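Local coordinates for membrane-fusion protein (Streptococcus pneumoniae, PDB 5XU0) that probably serves as the membrane-fusion subunit of a MacAB-like efflux pump, joining in a six-chain channel assembly, at residues L191-Y204 with D251-K263. The protein carries 2 engineered substitutions. Residues are numbered along the deposited sequence; the frame is centred on the assembly and turned at random.
Sequences LSVGQEVSFTSKVY and DLKQGFSVNMEVK. Engineered in segment 251-263: Met260 (natural residue Ile).
Strands 196-201 and 257-262 run antiparallel, their axes at 155° and 4.6 Å apart at closest approach, with Ser198–Glu261 and Thr200–Asn259 as hydrogen-bonded pairs. Reciprocal backbone bonds define both (Glu261 N to Ser198 O, 2.8 Å), and Lys263 N to Glu196 O continues the ladder. Val197, Phe199, Met260 and Val262 point to the same face. There Phe199, its CG lying between backbone N and carbonyl carbon (chi1 63°), sets its ring obliquely across Val258, CD2 meeting CG1 at 3.4 Å, while Leu252 CD2 lies at the ring edge. The selenium of engineered selenomethionine Met260 sits obliquely to this ring, 5.0 Å from the centroid, a Met-aromatic contact. Val262 presents CG2 to Val197 CG2 at 3.6 Å and CG1 tip to tip to Leu191 CD1. Gln195 NE2 adds a weak bond to Lys263 O, its OE1 accepting Ser192 N. Beyond the strands, Val203 CG1 is centred over one face of the Phe256 ring, 4.2 Å above its plane. The Trp209 ring meets that of Phe199 with planes about 15° apart, Ile243 touches Val197 and Met260, and Leu5 touches Val262. This pairing belongs to the closed six-stranded antiparallel barrel, as in the beta-barrel domain of membrane-fusion proteins.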
loop_
_atom_site.group_PDB
_atom_site.type_symbol
_atom_site.label_atom_id
_atom_site.label_comp_id
_atom_site.label_asym_id
_atom_site.label_seq_id
_atom_site.Cartn_x
_atom_site.Cartn_y
_atom_site.Cartn_z
ATOM N N LEU B 191 13.007 -2.608 44.886
ATOM C CA LEU B 191 13.692 -1.515 44.213
ATOM C C LEU B 191 12.795 -0.286 44.120
ATOM O O LEU B 191 11.606 -0.397 43.807
ATOM C CB LEU B 191 14.131 -1.940 42.804
ATOM C CG LEU B 191 15.418 -2.748 42.594
ATOM C CD1 LEU B 191 16.610 -1.847 42.787
ATOM C CD2 LEU B 191 15.530 -3.973 43.488
ATOM N N SER B 192 13.371 0.884 44.391
ATOM C CA SER B 192 12.684 2.158 44.216
ATOM C C SER B 192 13.535 3.073 43.347
ATOM O O SER B 192 14.763 2.958 43.314
ATOM C CB SER B 192 12.394 2.844 45.562
ATOM O OG SER B 192 11.839 1.934 46.497
ATOM N N VAL B 193 12.873 3.986 42.635
ATOM C CA VAL B 193 13.598 4.936 41.800
ATOM C C VAL B 193 14.385 5.888 42.691
ATOM O O VAL B 193 13.858 6.429 43.674
ATOM C CB VAL B 193 12.636 5.689 40.868
ATOM C CG1 VAL B 193 11.528 6.378 41.661
ATOM C CG2 VAL B 193 13.401 6.695 40.016
ATOM N N GLY B 194 15.663 6.077 42.369
ATOM C CA GLY B 194 16.555 6.928 43.133
ATOM C C GLY B 194 17.737 6.211 43.753
ATOM O O GLY B 194 18.746 6.860 44.063
ATOM N N GLN B 195 17.655 4.893 43.935
ATOM C CA GLN B 195 18.713 4.156 44.615
ATOM C C GLN B 195 20.001 4.160 43.800
ATOM O O GLN B 195 19.981 4.018 42.574
ATOM C CB GLN B 195 18.269 2.718 44.881
ATOM C CG GLN B 195 16.917 2.608 45.565
ATOM C CD GLN B 195 16.585 1.191 45.984
ATOM O OE1 GLN B 195 15.415 0.833 46.131
ATOM N NE2 GLN B 195 17.614 0.375 46.186
ATOM N N GLU B 196 21.127 4.318 44.491
ATOM C CA GLU B 196 22.414 4.358 43.816
ATOM C C GLU B 196 22.825 2.959 43.367
ATOM O O GLU B 196 22.377 1.945 43.909
ATOM C CB GLU B 196 23.487 4.960 44.722
ATOM C CG GLU B 196 24.598 5.665 43.955
ATOM C CD GLU B 196 25.913 5.697 44.709
ATOM O OE1 GLU B 196 26.974 5.621 44.053
ATOM O OE2 GLU B 196 25.891 5.805 45.954
ATOM N N VAL B 197 23.692 2.917 42.358
ATOM C CA VAL B 197 24.051 1.677 41.681
ATOM C C VAL B 197 25.529 1.718 41.318
ATOM O O VAL B 197 26.043 2.752 40.883
ATOM C CB VAL B 197 23.187 1.460 40.417
ATOM C CG1 VAL B 197 23.845 0.462 39.471
ATOM C CG2 VAL B 197 21.781 1.009 40.788
ATOM N N SER B 198 26.210 0.591 41.503
ATOM C CA SER B 198 27.552 0.376 40.987
ATOM C C SER B 198 27.510 -0.715 39.925
ATOM O O SER B 198 26.673 -1.621 39.985
ATOM C CB SER B 198 28.515 -0.022 42.108
ATOM O OG SER B 198 29.707 -0.574 41.576
ATOM N N PHE B 199 28.406 -0.628 38.942
ATOM C CA PHE B 199 28.446 -1.662 37.914
ATOM C C PHE B 199 29.819 -1.704 37.256
ATOM O O PHE B 199 30.579 -0.732 37.292
ATOM C CB PHE B 199 27.336 -1.470 36.868
ATOM C CG PHE B 199 27.440 -0.197 36.067
ATOM C CD1 PHE B 199 26.788 0.956 36.478
ATOM C CD2 PHE B 199 28.162 -0.163 34.883
ATOM C CE1 PHE B 199 26.871 2.120 35.734
ATOM C CE2 PHE B 199 28.248 0.999 34.137
ATOM C CZ PHE B 199 27.600 2.141 34.562
ATOM N N THR B 200 30.116 -2.855 36.651
ATOM C CA THR B 200 31.416 -3.152 36.063
ATOM C C THR B 200 31.213 -3.881 34.742
ATOM O O THR B 200 30.107 -4.321 34.415
ATOM C CB THR B 200 32.276 -4.005 37.004
ATOM O OG1 THR B 200 33.384 -4.552 36.277
ATOM C CG2 THR B 200 31.446 -5.145 37.591
ATOM N N SER B 201 32.300 -4.025 33.983
ATOM C CA SER B 201 32.245 -4.659 32.671
ATOM C C SER B 201 33.388 -5.651 32.518
ATOM O O SER B 201 34.554 -5.308 32.753
ATOM C CB SER B 201 32.303 -3.624 31.547
ATOM O OG SER B 201 32.411 -4.271 30.289
ATOM N N LYS B 202 33.054 -6.862 32.066
ATOM C CA LYS B 202 33.985 -7.985 32.026
ATOM C C LYS B 202 35.139 -7.777 31.053
ATOM O O LYS B 202 36.006 -8.643 30.928
ATOM C CB LYS B 202 33.223 -9.270 31.676
ATOM C CG LYS B 202 32.984 -10.175 32.872
ATOM C CD LYS B 202 32.169 -11.399 32.479
ATOM C CE LYS B 202 32.978 -12.360 31.617
ATOM N NZ LYS B 202 33.408 -13.562 32.383
ATOM N N VAL B 203 35.162 -6.637 30.363
ATOM C CA VAL B 203 36.281 -6.283 29.505
ATOM C C VAL B 203 37.246 -5.314 30.185
ATOM O O VAL B 203 38.459 -5.409 29.961
ATOM C CB VAL B 203 35.792 -5.708 28.156
ATOM C CG1 VAL B 203 34.791 -4.596 28.385
ATOM C CG2 VAL B 203 36.954 -5.228 27.312
ATOM N N TYR B 204 36.750 -4.399 31.008
ATOM C CA TYR B 204 37.619 -3.554 31.811
ATOM C C TYR B 204 37.427 -3.973 33.264
ATOM O O TYR B 204 36.677 -3.322 34.004
ATOM C CB TYR B 204 37.298 -2.068 31.619
ATOM C CG TYR B 204 37.563 -1.505 30.230
ATOM C CD1 TYR B 204 37.972 -2.320 29.180
ATOM C CD2 TYR B 204 37.397 -0.148 29.971
ATOM C CE1 TYR B 204 38.207 -1.799 27.916
ATOM C CE2 TYR B 204 37.633 0.381 28.711
ATOM C CZ TYR B 204 38.038 -0.449 27.688
ATOM O OH TYR B 204 38.274 0.071 26.434
ATOM N N ASP B 251 36.400 4.809 28.809
ATOM C CA ASP B 251 36.261 4.176 27.504
ATOM C C ASP B 251 35.113 3.174 27.548
ATOM O O ASP B 251 35.228 2.048 27.052
ATOM C CB ASP B 251 37.573 3.510 27.085
ATOM C CG ASP B 251 38.755 4.459 27.169
ATOM O OD1 ASP B 251 38.744 5.491 26.463
ATOM O OD2 ASP B 251 39.693 4.176 27.943
ATOM N N LEU B 252 34.005 3.592 28.160
ATOM C CA LEU B 252 32.776 2.810 28.240
ATOM C C LEU B 252 31.922 3.138 27.022
ATOM O O LEU B 252 31.433 4.266 26.886
ATOM C CB LEU B 252 32.028 3.132 29.529
ATOM C CG LEU B 252 30.695 2.428 29.791
ATOM C CD1 LEU B 252 30.907 0.981 30.229
ATOM C CD2 LEU B 252 29.875 3.208 30.816
ATOM N N LYS B 253 31.735 2.158 26.143
ATOM C CA LYS B 253 31.037 2.361 24.883
ATOM C C LYS B 253 29.757 1.533 24.835
ATOM O O LYS B 253 29.662 0.474 25.462
ATOM C CB LYS B 253 31.950 2.023 23.699
ATOM C CG LYS B 253 33.387 2.471 23.913
ATOM C CD LYS B 253 33.760 3.588 22.946
ATOM C CE LYS B 253 35.251 3.599 22.634
ATOM N NZ LYS B 253 35.573 4.416 21.428
ATOM N N GLN B 254 28.776 2.040 24.083
ATOM C CA GLN B 254 27.435 1.466 24.072
ATOM C C GLN B 254 27.466 -0.004 23.667
ATOM O O GLN B 254 28.378 -0.467 22.977
ATOM C CB GLN B 254 26.540 2.242 23.112
ATOM C CG GLN B 254 26.896 3.708 22.964
ATOM C CD GLN B 254 25.905 4.464 22.102
ATOM O OE1 GLN B 254 24.796 3.991 21.850
ATOM N NE2 GLN B 254 26.302 5.646 21.642
ATOM N N GLY B 255 26.441 -0.740 24.100
ATOM C CA GLY B 255 26.336 -2.157 23.827
ATOM C C GLY B 255 27.077 -3.053 24.795
ATOM O O GLY B 255 26.876 -4.274 24.757
ATOM N N PHE B 256 27.917 -2.491 25.661
ATOM C CA PHE B 256 28.689 -3.297 26.597
ATOM C C PHE B 256 27.772 -4.040 27.563
ATOM O O PHE B 256 26.850 -3.454 28.137
ATOM C CB PHE B 256 29.660 -2.411 27.380
ATOM C CG PHE B 256 30.978 -2.196 26.696
ATOM C CD1 PHE B 256 31.349 -2.972 25.611
ATOM C CD2 PHE B 256 31.856 -1.224 27.149
ATOM C CE1 PHE B 256 32.566 -2.776 24.983
ATOM C CE2 PHE B 256 33.074 -1.023 26.527
ATOM C CZ PHE B 256 33.430 -1.800 25.443
ATOM N N SER B 257 28.026 -5.334 27.738
ATOM C CA SER B 257 27.343 -6.078 28.784
ATOM C C SER B 257 27.899 -5.668 30.143
ATOM O O SER B 257 29.098 -5.415 30.291
ATOM C CB SER B 257 27.498 -7.580 28.570
ATOM O OG SER B 257 26.357 -8.268 29.055
ATOM N N VAL B 258 27.021 -5.601 31.138
ATOM C CA VAL B 258 27.323 -4.921 32.391
ATOM C C VAL B 258 26.663 -5.679 33.537
ATOM O O VAL B 258 25.542 -6.180 33.403
ATOM C CB VAL B 258 26.863 -3.446 32.323
ATOM C CG1 VAL B 258 26.510 -2.910 33.694
ATOM C CG2 VAL B 258 27.940 -2.587 31.672
ATOM N N ASN B 259 27.370 -5.773 34.663
ATOM C CA ASN B 259 26.874 -6.430 35.866
ATOM C C ASN B 259 26.793 -5.408 36.987
ATOM O O ASN B 259 27.744 -4.652 37.210
ATOM C CB ASN B 259 27.777 -7.596 36.258
ATOM C CG ASN B 259 28.016 -8.549 35.109
ATOM O OD1 ASN B 259 27.152 -9.362 34.773
ATOM N ND2 ASN B 259 29.185 -8.443 34.485
HETATM N N MSE B 260 25.662 -5.384 37.688
HETATM C CA MSE B 260 25.356 -4.271 38.583
HETATM C C MSE B 260 24.919 -4.681 39.982
HETATM O O MSE B 260 24.325 -5.737 40.173
HETATM C CB MSE B 260 24.264 -3.403 37.963
HETATM C CG MSE B 260 24.182 -3.491 36.452
HETATM SE SE MSE B 260 23.425 -1.880 35.710
HETATM C CE MSE B 260 21.747 -1.899 36.701
ATOM N N GLU B 261 25.204 -3.817 40.954
ATOM C CA GLU B 261 24.771 -3.988 42.335
ATOM C C GLU B 261 24.012 -2.738 42.757
ATOM O O GLU B 261 24.559 -1.632 42.701
ATOM C CB GLU B 261 25.967 -4.229 43.257
ATOM C CG GLU B 261 25.594 -4.740 44.635
ATOM C CD GLU B 261 26.808 -5.001 45.499
ATOM O OE1 GLU B 261 27.920 -5.117 44.940
ATOM O OE2 GLU B 261 26.650 -5.090 46.734
ATOM N N VAL B 262 22.757 -2.907 43.166
ATOM C CA VAL B 262 21.935 -1.796 43.633
ATOM C C VAL B 262 22.038 -1.729 45.147
ATOM O O VAL B 262 21.655 -2.674 45.849
ATOM C CB VAL B 262 20.471 -1.936 43.198
ATOM C CG1 VAL B 262 19.704 -0.694 43.632
ATOM C CG2 VAL B 262 20.383 -2.145 41.703
ATOM N N LYS B 263 22.533 -0.606 45.650
ATOM C CA LYS B 263 22.755 -0.448 47.079
ATOM C C LYS B 263 21.431 -0.353 47.829
ATOM O O LYS B 263 20.545 0.421 47.450
ATOM C CB LYS B 263 23.594 0.802 47.341
ATOM C CG LYS B 263 23.986 0.991 48.789
ATOM C CD LYS B 263 24.656 -0.250 49.361
ATOM C CE LYS B 263 25.274 0.067 50.712
ATOM N NZ LYS B 263 25.532 -1.150 51.522
#